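Local coordinates for ABC transporter, solute-binding protein (Staphylococcus aureus, PDB 6LKH), which binds alpha-D-glucose 6-phosphate as a solute-binding lipoprotein of the ABC-transporter type and takes part in two-component signal transduction, at the interface of chains A and B. Sequence-based numbering; all coordinates share one arbitrary frame. Chains: chain A/B, ABC transporter, solute-binding protein.

Contact 1: the interface of chains A and B. Residues chain A 259-263; chain B 260-263, 269.
A:Ser260 and B:Ser260 carry most of this contact, each lying against the loop of the other chain where two copies of the segment meet about a two-fold axis. Serine suits such a place: its side chain is short, and its hydroxyl can still bond to peptide groups. In A:Ser260, OG is anti to the backbone N (chi1 153°), which carries it towards peptide groups on both sides. Within its own chain it donates to A:Glu261 O at 2.9 Å, lying in the carbonyl plane on a lone pair. Across the seam the same OG sits 3.2 Å from B:Glu261 O, a possible hydrogen bond but a weak one, since the oxygen stands over the flat face of that peptide carbonyl. The in-chain bond is thus the better placed for the hydroxyl proton, and it may fix the rotation of the hydroxyl on this extended stretch. B:Asn269, a polar residue suited to the edge of a contact of serine side chains against backbone, brings OD1 3.3 Å from A:Ser260 N; that N-H points aside, and the CB contact is too short to trust. B:Ser260 is turned differently, its OG between the backbone N and the carbonyl carbon (chi1 38°), and touches the A:Ser263 backbone. The two glutamates take part through backbone and CB; A:Glu261 CB rests on B:Ser260 CB at 3.9 Å, while its chain, extended beyond CG, carries the carboxylate away from the other loop. Glutamate therefore lends its backbone and CB rather than its carboxylate. B:Ser260 OG lies 3.2 Å from A:Ser263 N, whose N-H points well aside, making any hydrogen bond there doubtful.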
loop_
_atom_site.group_PDB
_atom_site.type_symbol
_atom_site.label_atom_id
_atom_site.label_comp_id
_atom_site.label_asym_id
_atom_site.label_seq_id
_atom_site.Cartn_x
_atom_site.Cartn_y
_atom_site.Cartn_z
ATOM N N VAL A 259 -1.028 -8.564 9.902
ATOM C CA VAL A 259 -0.207 -7.815 8.957
ATOM C C VAL A 259 -0.615 -8.227 7.550
ATOM O O VAL A 259 -0.387 -9.372 7.142
ATOM C CB VAL A 259 1.290 -8.060 9.185
ATOM C CG1 VAL A 259 2.117 -7.381 8.102
ATOM C CG2 VAL A 259 1.696 -7.558 10.556
ATOM N N SER A 260 -1.064 -7.322 6.786
ATOM C CA SER A 260 -1.549 -7.671 5.516
ATOM C C SER A 260 -0.459 -7.826 4.506
ATOM O O SER A 260 0.604 -7.454 4.697
ATOM C CB SER A 260 -2.588 -6.640 5.127
ATOM O OG SER A 260 -2.690 -6.510 3.766
ATOM N N GLU A 261 -0.776 -8.408 3.406
ATOM C CA GLU A 261 0.178 -8.525 2.355
ATOM C C GLU A 261 0.210 -7.277 1.559
ATOM O O GLU A 261 -0.491 -6.390 1.826
ATOM C CB GLU A 261 -0.149 -9.708 1.479
ATOM C CG GLU A 261 0.502 -10.945 1.987
ATOM C CD GLU A 261 0.389 -12.205 1.141
ATOM O OE1 GLU A 261 1.078 -12.394 0.134
ATOM O OE2 GLU A 261 -0.358 -13.072 1.563
ATOM N N GLN A 262 1.045 -7.215 0.568
ATOM C CA GLN A 262 1.264 -6.017 -0.190
ATOM C C GLN A 262 1.120 -6.242 -1.644
ATOM O O GLN A 262 1.659 -7.160 -2.117
ATOM C CB GLN A 262 2.666 -5.565 0.062
ATOM C CG GLN A 262 2.881 -4.085 0.004
ATOM C CD GLN A 262 4.299 -3.764 -0.370
ATOM O OE1 GLN A 262 4.935 -4.499 -1.095
ATOM N NE2 GLN A 262 4.791 -2.666 0.105
ATOM N N SER A 263 0.379 -5.381 -2.333
ATOM C CA SER A 263 0.179 -5.519 -3.770
ATOM C C SER A 263 1.448 -5.144 -4.529
ATOM O O SER A 263 1.654 -3.981 -4.876
ATOM C CB SER A 263 -0.983 -4.639 -4.232
ATOM O OG SER A 263 -0.717 -3.270 -3.982
ATOM N N SER B 260 -4.263 -8.829 -3.091
ATOM C CA SER B 260 -3.940 -8.805 -1.673
ATOM C C SER B 260 -4.816 -7.789 -0.947
ATOM O O SER B 260 -5.397 -6.885 -1.550
ATOM C CB SER B 260 -2.463 -8.467 -1.466
ATOM O OG SER B 260 -2.026 -7.489 -2.394
ATOM N N GLU B 261 -4.917 -7.957 0.370
ATOM C CA GLU B 261 -5.652 -7.011 1.193
ATOM C C GLU B 261 -4.824 -5.740 1.380
ATOM O O GLU B 261 -3.689 -5.628 0.908
ATOM C CB GLU B 261 -6.012 -7.631 2.539
ATOM C CG GLU B 261 -6.644 -9.013 2.443
ATOM C CD GLU B 261 -7.787 -9.216 3.423
ATOM O OE1 GLU B 261 -7.894 -8.442 4.396
ATOM O OE2 GLU B 261 -8.586 -10.153 3.217
ATOM N N GLN B 262 -5.400 -4.767 2.082
ATOM C CA GLN B 262 -4.733 -3.505 2.365
ATOM C C GLN B 262 -4.583 -3.325 3.874
ATOM O O GLN B 262 -5.172 -4.057 4.674
ATOM C CB GLN B 262 -5.503 -2.334 1.747
ATOM C CG GLN B 262 -4.603 -1.273 1.142
ATOM C CD GLN B 262 -5.295 0.062 1.015
ATOM O OE1 GLN B 262 -6.300 0.314 1.679
ATOM N NE2 GLN B 262 -4.768 0.926 0.157
ATOM N N SER B 263 -3.807 -2.309 4.260
ATOM C CA SER B 263 -3.201 -2.242 5.587
ATOM C C SER B 263 -3.987 -1.385 6.589
ATOM O O SER B 263 -3.998 -0.153 6.491
ATOM C CB SER B 263 -1.780 -1.678 5.484
ATOM O OG SER B 263 -1.097 -2.224 4.362
ATOM N N ASN B 269 -7.660 -7.291 8.783
ATOM C CA ASN B 269 -7.565 -8.284 7.762
ATOM C C ASN B 269 -8.285 -9.518 8.104
ATOM O O ASN B 269 -8.422 -9.840 9.192
ATOM C CB ASN B 269 -6.159 -8.657 7.310
ATOM C CG ASN B 269 -5.086 -8.116 8.159
ATOM O OD1 ASN B 269 -4.240 -7.418 7.682
ATOM N ND2 ASN B 269 -5.108 -8.409 9.397
#

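Contact 2: the interface of chains A and B. Residues chain A 269, 271-272; chain B 257-259.
The short 3-10 helix 270-272 of chain A, with A:Asn269 just ahead of it, meets the loop 257-259 of chain B that follows strand 253-254. B:Lys257 buries the most surface here, and it does so with its methylene chain. Its CG is anti to the carbonyl carbon (chi1 -55°), and this torsion and the bend at chi3 together curve the stem over the A:Lys271 carbonyl O, which B:Lys257 CB approaches to 3.7 Å. Lysine suits this place because its long stem can cover a polar backbone while the amino group is carried on past it. A:Asn272 crosses that stem at about a right angle, its OD1 4.0 Å from B:Lys257 CB. The other end of the same amide serves a different neighbour, with ND2 standing 3.4 Å from B:Asp258 CB. A:Asn272 and B:Asp258 run side by side and point the same way, their amide and carboxylate planes turned 78° apart. ND2 rests against the aspartate methylene, while B:Asp258 CG, set between its backbone N and carbonyl carbon (chi1 53°), carries the carboxylate away from the amide. A short, flat amide can slip between the two, though its polar atoms meet mainly carbon here. The A:Asn269 amide comes from another side and approaches the B:Lys257 backbone carbonyl; the modelled separation is too short to be trusted, although an amide N and a carbonyl O could pair. OD1 of that amide lies 3.6 Å from B:Asp258 CA. Made of light contacts between polar residues, the site adds modest surface to a pairing of the two chains that may or may not be the biological one.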
loop_
_atom_site.group_PDB
_atom_site.type_symbol
_atom_site.label_atom_id
_atom_site.label_comp_id
_atom_site.label_asym_id
_atom_site.label_seq_id
_atom_site.Cartn_x
_atom_site.Cartn_y
_atom_site.Cartn_z
ATOM N N ASN A 269 0.860 -13.033 -4.224
ATOM C CA ASN A 269 0.378 -13.205 -2.866
ATOM C C ASN A 269 0.192 -14.694 -2.572
ATOM O O ASN A 269 0.046 -15.520 -3.477
ATOM C CB ASN A 269 -0.928 -12.432 -2.656
ATOM C CG ASN A 269 -1.905 -12.608 -3.800
ATOM O OD1 ASN A 269 -1.529 -12.520 -4.970
ATOM N ND2 ASN A 269 -3.163 -12.859 -3.469
ATOM N N LYS A 271 -2.112 -16.624 -1.462
ATOM C CA LYS A 271 -3.307 -17.343 -1.887
ATOM C C LYS A 271 -3.342 -17.597 -3.386
ATOM O O LYS A 271 -4.237 -18.312 -3.849
ATOM C CB LYS A 271 -4.566 -16.576 -1.466
ATOM C CG LYS A 271 -4.885 -16.661 0.029
ATOM C CD LYS A 271 -5.356 -18.058 0.435
ATOM C CE LYS A 271 -5.734 -18.126 1.910
ATOM N NZ LYS A 271 -6.166 -19.493 2.329
ATOM N N ASN A 272 -2.402 -17.041 -4.148
ATOM C CA ASN A 272 -2.324 -17.283 -5.582
ATOM C C ASN A 272 -1.102 -18.101 -5.972
ATOM O O ASN A 272 -0.833 -18.265 -7.166
ATOM C CB ASN A 272 -2.318 -15.958 -6.345
ATOM C CG ASN A 272 -2.690 -16.127 -7.803
ATOM O OD1 ASN A 272 -3.418 -17.051 -8.166
ATOM N ND2 ASN A 272 -2.193 -15.235 -8.646
ATOM N N LYS B 257 -8.235 -14.433 -5.716
ATOM C CA LYS B 257 -6.986 -14.910 -5.124
ATOM C C LYS B 257 -5.891 -13.864 -5.265
ATOM O O LYS B 257 -5.170 -13.565 -4.307
ATOM C CB LYS B 257 -6.526 -16.205 -5.800
ATOM C CG LYS B 257 -7.507 -17.352 -5.822
ATOM C CD LYS B 257 -7.154 -18.298 -6.972
ATOM C CE LYS B 257 -7.008 -19.743 -6.519
ATOM N NZ LYS B 257 -6.485 -20.598 -7.626
ATOM N N ASP B 258 -5.751 -13.302 -6.465
ATOM C CA ASP B 258 -4.581 -12.535 -6.863
ATOM C C ASP B 258 -4.661 -11.058 -6.476
ATOM O O ASP B 258 -3.932 -10.241 -7.048
ATOM C CB ASP B 258 -4.372 -12.669 -8.373
ATOM C CG ASP B 258 -5.620 -12.327 -9.169
ATOM O OD1 ASP B 258 -6.595 -11.829 -8.567
ATOM O OD2 ASP B 258 -5.631 -12.565 -10.396
ATOM N N VAL B 259 -5.516 -10.699 -5.525
ATOM C CA VAL B 259 -5.626 -9.328 -5.035
ATOM C C VAL B 259 -5.397 -9.366 -3.530
ATOM O O VAL B 259 -6.239 -9.877 -2.779
ATOM C CB VAL B 259 -6.984 -8.701 -5.374
ATOM C CG1 VAL B 259 -7.092 -7.301 -4.778
ATOM C CG2 VAL B 259 -7.186 -8.659 -6.881
#

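Contact 1 and contact 2 lie side by side in one two-fold interface, the centres of their C-alpha atoms about 11 Å apart. The loop of chain B runs continuously from contact 2 into contact 1, with B:Val259 followed directly by B:Ser260. Asn269 works in both: the chain B copy borders contact 1 and the chain A copy belongs to contact 2. The two-fold gives each contact a twin, though the side chains of the copies are modelled differently. Both patches are polar; whether this pairing is biological, within an assembly that also holds two other protein chains, the structure alone does not show.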